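Local coordinates for protein tannase (Lactobacillus plantarum, PDB 4JUI) that probably hydrolyses the galloyl ester bonds of tannins, as an esterase of the alpha/beta-hydrolase clan that binds ethyl gallate, at residues A[207-212]-A[394-399]. The protein carries 1 engineered substitution. Numbering follows the deposited sequence.
Sequences IHNLEH and AINPLS. With EGR (ethyl 3,4,5-trihydroxybenzoate), chain C.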
ATOM      1  N   ILE A 207      -0.542  -3.426   3.023  1.00 11.37           N
ATOM      2  CA  ILE A 207      -0.855  -3.915   4.361  1.00  7.83           C
ATOM      3  C   ILE A 207      -2.276  -3.448   4.708  1.00 12.45           C
ATOM      4  O   ILE A 207      -2.479  -2.372   5.280  1.00 11.16           O
ATOM      5  CB  ILE A 207       0.176  -3.421   5.401  1.00  9.02           C
ATOM      6  CG1 ILE A 207       1.590  -3.841   4.999  1.00 13.81           C
ATOM      7  CG2 ILE A 207      -0.145  -3.950   6.799  1.00 10.59           C
ATOM      8  CD1 ILE A 207       1.843  -5.341   5.100  1.00 20.52           C
ATOM      9  N   HIS A 208      -3.252  -4.257   4.306  1.00 11.19           N
ATOM     10  CA  HIS A 208      -4.665  -3.898   4.381  1.00 12.71           C
ATOM     11  C   HIS A 208      -5.452  -5.106   4.867  1.00 14.47           C
ATOM     12  O   HIS A 208      -4.859  -6.151   5.168  1.00 11.63           O
ATOM     13  CB  HIS A 208      -5.176  -3.478   2.999  1.00 11.26           C
ATOM     14  CG  HIS A 208      -5.388  -4.626   2.065  1.00  9.82           C
ATOM     15  ND1 HIS A 208      -4.341  -5.295   1.456  1.00 10.75           N
ATOM     16  CD2 HIS A 208      -6.516  -5.247   1.648  1.00 12.31           C
ATOM     17  CE1 HIS A 208      -4.819  -6.263   0.706  1.00 14.23           C
ATOM     18  NE2 HIS A 208      -6.139  -6.264   0.805  1.00 11.67           N
ATOM     19  N   ASN A 209      -6.780  -4.971   4.906  1.00 11.53           N
ATOM     20  CA  ASN A 209      -7.662  -6.009   5.434  1.00 10.17           C
ATOM     21  C   ASN A 209      -7.232  -6.387   6.851  1.00 13.33           C
ATOM     22  O   ASN A 209      -7.174  -7.571   7.214  1.00 11.16           O
ATOM     23  CB  ASN A 209      -7.684  -7.227   4.500  1.00 12.17           C
ATOM     24  CG  ASN A 209      -8.822  -8.168   4.799  1.00 10.51           C
ATOM     25  OD1 ASN A 209      -9.739  -7.839   5.559  1.00 12.39           O
ATOM     26  ND2 ASN A 209      -8.769  -9.361   4.208  1.00 13.92           N
ATOM     27  N   LEU A 210      -6.971  -5.363   7.659  1.00 11.29           N
ATOM     28  CA  LEU A 210      -6.260  -5.520   8.921  1.00 11.68           C
ATOM     29  C   LEU A 210      -7.047  -6.386   9.902  1.00 10.81           C
ATOM     30  O   LEU A 210      -6.461  -7.140  10.681  1.00 13.37           O
ATOM     31  CB  LEU A 210      -5.965  -4.142   9.540  1.00  8.92           C
ATOM     32  CG  LEU A 210      -5.164  -3.191   8.648  1.00 10.52           C
ATOM     33  CD1 LEU A 210      -4.973  -1.829   9.339  1.00 13.61           C
ATOM     34  CD2 LEU A 210      -3.828  -3.809   8.302  1.00 12.79           C
ATOM     35  N   GLU A 211      -8.372  -6.295   9.837  1.00  9.77           N
ATOM     36  CA  GLU A 211      -9.235  -7.014  10.775  1.00  9.79           C
ATOM     37  C   GLU A 211      -9.323  -8.515  10.472  1.00  9.68           C
ATOM     38  O   GLU A 211      -9.896  -9.276  11.260  1.00 12.50           O
ATOM     39  CB  GLU A 211     -10.637  -6.393  10.819  1.00 14.83           C
ATOM     40  CG  GLU A 211     -11.492  -6.622   9.565  1.00 15.05           C
ATOM     41  CD  GLU A 211     -11.274  -5.564   8.492  1.00 14.53           C
ATOM     42  OE1 GLU A 211     -10.186  -4.954   8.458  1.00 12.80           O
ATOM     43  OE2 GLU A 211     -12.195  -5.334   7.679  1.00 15.34           O
ATOM     44  N   HIS A 212      -8.734  -8.943   9.357  1.00 10.99           N
ATOM     45  CA  HIS A 212      -8.648 -10.377   9.042  1.00 10.66           C
ATOM     46  C   HIS A 212      -7.210 -10.874   8.865  1.00 11.10           C
ATOM     47  O   HIS A 212      -6.981 -12.054   8.573  1.00 10.03           O
ATOM     48  CB  HIS A 212      -9.478 -10.711   7.802  1.00 11.19           C
ATOM     49  CG  HIS A 212     -10.920 -10.316   7.925  1.00 12.38           C
ATOM     50  ND1 HIS A 212     -11.497  -9.359   7.126  1.00 14.47           N
ATOM     51  CD2 HIS A 212     -11.881 -10.744   8.773  1.00 16.78           C
ATOM     52  CE1 HIS A 212     -12.769  -9.218   7.472  1.00 13.36           C
ATOM     53  NE2 HIS A 212     -13.029 -10.044   8.462  1.00 16.05           N
ATOM     54  N   ALA A 394     -14.407   1.128   6.605  1.00 12.64           N
ATOM     55  CA  ALA A 394     -14.119   2.232   5.684  1.00 13.57           C
ATOM     56  C   ALA A 394     -12.698   2.257   5.140  1.00 16.12           C
ATOM     57  O   ALA A 394     -12.481   2.693   4.011  1.00 15.62           O
ATOM     58  CB  ALA A 394     -14.450   3.566   6.331  1.00 16.83           C
ATOM     59  N   ILE A 395     -11.724   1.820   5.935  1.00 12.37           N
ATOM     60  CA  ILE A 395     -10.341   1.875   5.481  1.00 11.99           C
ATOM     61  C   ILE A 395      -9.831   0.560   4.875  1.00 13.26           C
ATOM     62  O   ILE A 395      -8.649   0.417   4.589  1.00 12.94           O
ATOM     63  CB  ILE A 395      -9.370   2.420   6.567  1.00 11.21           C
ATOM     64  CG1 ILE A 395      -9.186   1.432   7.713  1.00 10.39           C
ATOM     65  CG2 ILE A 395      -9.860   3.774   7.099  1.00 12.19           C
ATOM     66  CD1 ILE A 395      -7.993   1.803   8.604  1.00 10.96           C
ATOM     67  N   ASN A 396     -10.736  -0.391   4.684  1.00 14.31           N
ATOM     68  CA  ASN A 396     -10.405  -1.655   4.031  1.00 10.50           C
ATOM     69  C   ASN A 396     -10.820  -1.613   2.562  1.00 13.91           C
ATOM     70  O   ASN A 396     -12.009  -1.513   2.261  1.00 15.01           O
ATOM     71  CB  ASN A 396     -11.144  -2.793   4.739  1.00 11.42           C
ATOM     72  CG  ASN A 396     -10.690  -4.166   4.283  1.00 13.13           C
ATOM     73  OD1 ASN A 396     -10.004  -4.306   3.270  1.00 13.57           O
ATOM     74  ND2 ASN A 396     -11.081  -5.197   5.035  1.00 13.84           N
ATOM     75  N   PRO A 397      -9.843  -1.681   1.633  1.00 12.97           N
ATOM     76  CA  PRO A 397     -10.205  -1.632   0.212  1.00 11.61           C
ATOM     77  C   PRO A 397     -11.238  -2.693  -0.212  1.00 11.98           C
ATOM     78  O   PRO A 397     -12.073  -2.415  -1.081  1.00 13.17           O
ATOM     79  CB  PRO A 397      -8.860  -1.846  -0.505  1.00 13.21           C
ATOM     80  CG  PRO A 397      -7.821  -1.397   0.480  1.00 14.57           C
ATOM     81  CD  PRO A 397      -8.388  -1.792   1.837  1.00  9.94           C
ATOM     82  N   LEU A 398     -11.210  -3.873   0.405  1.00 13.51           N
ATOM     83  CA  LEU A 398     -12.161  -4.934   0.068  1.00 13.73           C
ATOM     84  C   LEU A 398     -13.628  -4.525   0.257  1.00 16.40           C
ATOM     85  O   LEU A 398     -14.504  -5.013  -0.447  1.00 16.85           O
ATOM     86  CB  LEU A 398     -11.880  -6.211   0.870  1.00 14.14           C
ATOM     87  CG  LEU A 398     -10.488  -6.840   0.791  1.00 16.39           C
ATOM     88  CD1 LEU A 398     -10.463  -8.165   1.556  1.00 14.17           C
ATOM     89  CD2 LEU A 398     -10.067  -7.050  -0.660  1.00 16.17           C
ATOM     90  N   SER A 399     -13.901  -3.619   1.194  1.00 13.69           N
ATOM     91  CA  SER A 399     -15.287  -3.247   1.494  1.00 15.77           C
ATOM     92  C   SER A 399     -16.026  -2.665   0.291  1.00 18.63           C
ATOM     93  O   SER A 399     -17.254  -2.690   0.238  1.00 18.92           O
ATOM     94  CB  SER A 399     -15.332  -2.264   2.664  1.00 17.22           C
ATOM     95  OG  SER A 399     -14.652  -2.799   3.786  1.00 16.88           O
TER
HETATM   96  C01 EGR C 501       7.097  -0.594   8.190  1.00 37.92           C
HETATM   97  C02 EGR C 501       7.069  -1.227   6.828  1.00 35.06           C
HETATM   98  O03 EGR C 501       5.902  -1.164   6.052  1.00 24.04           O
HETATM   99  C04 EGR C 501       4.652  -0.786   6.546  1.00 30.72           C
HETATM  100  O05 EGR C 501       3.980   0.114   6.049  1.00 26.37           O
HETATM  101  C06 EGR C 501       3.971  -1.702   7.491  1.00 28.58           C
HETATM  102  C07 EGR C 501       2.837  -1.264   8.150  1.00 28.83           C
HETATM  103  C08 EGR C 501       2.216  -2.106   9.046  1.00 35.41           C
HETATM  104  O09 EGR C 501       1.087  -1.679   9.707  1.00 36.95           O
HETATM  105  C10 EGR C 501       2.730  -3.378   9.270  1.00 33.60           C
HETATM  106  O11 EGR C 501       2.099  -4.219  10.160  1.00 25.74           O
HETATM  107  C12 EGR C 501       3.863  -3.810   8.597  1.00 31.85           C
HETATM  108  O13 EGR C 501       4.387  -5.059   8.803  1.00 31.01           O
HETATM  109  C14 EGR C 501       4.483  -2.966   7.701  1.00 30.61           C
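The side-chain amide of Asn396 reaches across to Asn209 and Glu211, and its ND2 gives a hydrogen to each. ND2 lies 2.9 Å from OE2 of Glu211, in a fairly straight bond (155° at the hydrogen) that stays near the amide plane but comes down on the carboxylate from above; the two planes are nearly perpendicular. The second bond, 3.0 Å to OD1 of Asn209, is more bent, at 141°, and also meets its acceptor from above the carbonyl plane. With CG of Asn396 anti to the backbone N (chi1 -171°), the amide reaches the 207-212 segment with its ND2, while OD1 turns back to accept from N of Leu398, 3.1 Å away, closing an Asx turn.

Beside this polar centre, CD1 of Leu398 packs against the Asn209 amide, 3.4 Å from ND2, and CD of Pro397 rests 3.8 Å from CB of His208. The imidazole of His208 presents its edge to OD1 of Asn396, and its ND1 is hydrogen-bonded to the backbone O of Pro206.

Further out, ND1 of His212 donates in its own ring plane to OD1 of Asn209, 2.8 Å away, giving that oxygen a second donor; Asn209 ND2 is hydrogen-bonded to Tyr269 OH, and the His212 ring stacks on Tyr269. The loop after strand 200-204 and the start of helix 210-221 are thus tied to the loop after helix 389-394. At the other end of the 207-212 segment, Ile207 lays CG2 against the ligand ring, 3.7 Å from C08 of ethyl gallate.

A leucine in place of Asn396 would probably leave the Glu211 carboxylate without this buried donor and open the Asx turn. The negative charge of Glu211 would be expected to polarise the Asn396 amide, strengthening a link that connects the wall of the gallate pocket to the 394-399 loop.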